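Local coordinates for endoglucanase A (Clostridium longisporum, PDB 6Q1I), which hydrolyses internal beta-1,4-glucosidic linkages in barley beta-glucan, lichenan and carboxymethylcellulose, and also attacks xylan, through this family 5 glycoside hydrolase catalytic domain, at residues Asn41-Pro44 with Ile45-Glu48. Sequence-based numbering, arbitrary orientation.
Sequences NTSP and ISFE
A serine N-cap opens the short helix 44-48, in the connection that follows the first barrel strand, 23-27: S43 OG accepts the backbone N-H of I45 at 3.1 Å (N-H...O 152°). The S43 hydroxyl is swung trans to its own backbone N (chi1 164°), which lays it beside the carbonyl carbon, within reach of I45 N, and OG also brushes I45 CG1. S46 N donates to S43 O at 3.1 Å, approaching from well above the carbonyl plane. P44, with no N-H to offer, takes the first turn's opening position; its carbonyl O receives E48 N at 3.0 Å in a nearly straight bond (173°) lying in the carbonyl plane, and a weak second bond from F47 N. The F47 ring reaches back toward 41-44, its CG anti to the carbonyl carbon and beside the backbone N; S43 O lies in the ring plane at its edge, 3.4 Å from CD2, while T42 CB packs on CE2 at 4.0 Å. T42 CG2 meets S46 OG at 3.5 Å, whereas T42 OG1 is hydrogen-bonded to S39 OG. Beyond the cap, the E48 salt bridge to R95 and P44 packing on W92 tie the turn to helix 90-105, while the other E48 oxygen is hydrogen-bonded to T56. Ser-Pro at N-cap and N1 is a classic helix start, used here in the connection after the first strand of the TIM barrel, away from the catalytic positions.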
ATOM      1  N   ASN A  41      -2.481  21.329 -13.825  1.00 16.89           N
ATOM      2  CA  ASN A  41      -1.435  22.310 -13.564  0.57 17.67           C
ATOM      3  C   ASN A  41      -1.580  22.980 -12.208  1.00 16.21           C
ATOM      4  O   ASN A  41      -0.792  23.871 -11.886  1.00 17.40           O
ATOM      5  CB  ASN A  41      -1.433  23.389 -14.656  0.57 21.06           C
ATOM      6  CG  ASN A  41      -0.560  23.028 -15.840  0.57 24.25           C
ATOM      7  OD1 ASN A  41       0.220  22.073 -15.796  0.57 25.00           O
ATOM      8  ND2 ASN A  41      -0.676  23.804 -16.906  0.57 26.20           N
ATOM      9  N   THR A  42      -2.570  22.588 -11.417  1.00 14.12           N
ATOM     10  CA  THR A  42      -2.761  23.177 -10.102  1.00 13.19           C
ATOM     11  C   THR A  42      -1.638  22.721  -9.174  1.00 12.21           C
ATOM     12  O   THR A  42      -1.081  21.631  -9.328  1.00 12.81           O
ATOM     13  CB  THR A  42      -4.139  22.764  -9.575  1.00 13.37           C
ATOM     14  OG1 THR A  42      -5.161  23.320 -10.418  1.00 14.88           O
ATOM     15  CG2 THR A  42      -4.372  23.228  -8.160  1.00 13.26           C
ATOM     16  N   SER A  43      -1.304  23.579  -8.209  1.00 11.48           N
ATOM     17  CA  SER A  43      -0.248  23.302  -7.245  1.00 11.02           C
ATOM     18  C   SER A  43      -0.413  21.921  -6.618  1.00 10.90           C
ATOM     19  O   SER A  43      -1.529  21.538  -6.242  1.00 10.57           O
ATOM     20  CB  SER A  43      -0.323  24.322  -6.106  1.00 12.74           C
ATOM     21  OG  SER A  43       0.425  23.888  -4.977  1.00 15.02           O
ATOM     22  N   PRO A  44       0.686  21.190  -6.397  1.00  9.82           N
ATOM     23  CA  PRO A  44       0.578  19.899  -5.700  1.00 10.94           C
ATOM     24  C   PRO A  44      -0.080  20.001  -4.341  1.00 10.04           C
ATOM     25  O   PRO A  44      -0.719  19.041  -3.893  1.00 10.58           O
ATOM     26  CB  PRO A  44       2.042  19.445  -5.586  1.00 11.63           C
ATOM     27  CG  PRO A  44       2.716  20.092  -6.759  1.00 12.29           C
ATOM     28  CD  PRO A  44       2.048  21.438  -6.901  1.00 11.58           C
ATOM     29  N   ILE A  45       0.073  21.133  -3.656  1.00 10.45           N
ATOM     30  CA  ILE A  45      -0.390  21.229  -2.278  1.00 11.03           C
ATOM     31  C   ILE A  45      -1.910  21.212  -2.220  1.00 11.01           C
ATOM     32  O   ILE A  45      -2.497  20.770  -1.227  1.00 10.67           O
ATOM     33  CB  ILE A  45       0.213  22.472  -1.596  1.00 13.10           C
ATOM     34  CG1 ILE A  45       1.725  22.517  -1.835  1.00 15.88           C
ATOM     35  CG2 ILE A  45      -0.126  22.467  -0.122  1.00 14.13           C
ATOM     36  CD1 ILE A  45       2.457  21.235  -1.432  1.00 17.03           C
ATOM     37  N   SER A  46      -2.569  21.693  -3.276  1.00 10.54           N
ATOM     38  CA  SER A  46      -4.025  21.639  -3.336  1.00 11.17           C
ATOM     39  C   SER A  46      -4.532  20.206  -3.308  1.00 11.58           C
ATOM     40  O   SER A  46      -5.624  19.939  -2.797  1.00 12.75           O
ATOM     41  CB  SER A  46      -4.512  22.316  -4.615  1.00 12.57           C
ATOM     42  OG  SER A  46      -4.050  23.648  -4.683  1.00 14.71           O
ATOM     43  N   PHE A  47      -3.774  19.279  -3.887  1.00 10.39           N
ATOM     44  CA  PHE A  47      -4.129  17.862  -3.848  1.00 10.30           C
ATOM     45  C   PHE A  47      -3.739  17.241  -2.509  1.00 10.22           C
ATOM     46  O   PHE A  47      -4.557  16.584  -1.857  1.00 10.50           O
ATOM     47  CB  PHE A  47      -3.407  17.138  -4.984  1.00  9.93           C
ATOM     48  CG  PHE A  47      -3.829  17.575  -6.364  1.00  9.55           C
ATOM     49  CD1 PHE A  47      -4.779  16.847  -7.071  1.00 10.83           C
ATOM     50  CD2 PHE A  47      -3.262  18.689  -6.965  1.00 10.84           C
ATOM     51  CE1 PHE A  47      -5.159  17.229  -8.343  1.00 12.26           C
ATOM     52  CE2 PHE A  47      -3.635  19.069  -8.238  1.00 12.36           C
ATOM     53  CZ  PHE A  47      -4.589  18.337  -8.926  1.00 12.84           C
ATOM     54  N   GLU A  48      -2.486  17.451  -2.093  1.00 10.15           N
ATOM     55  CA  GLU A  48      -1.952  16.853  -0.873  1.00  9.92           C
ATOM     56  C   GLU A  48      -2.826  17.156   0.336  1.00 10.12           C
ATOM     57  O   GLU A  48      -3.012  16.294   1.206  1.00 10.65           O
ATOM     58  CB  GLU A  48      -0.525  17.372  -0.650  1.00  9.63           C
ATOM     59  CG  GLU A  48       0.180  16.754   0.545  1.00 10.37           C
ATOM     60  CD  GLU A  48       1.640  17.135   0.635  1.00 10.53           C
ATOM     61  OE1 GLU A  48       2.151  17.775  -0.310  1.00 12.10           O
ATOM     62  OE2 GLU A  48       2.279  16.798   1.655  1.00 10.88           O
TER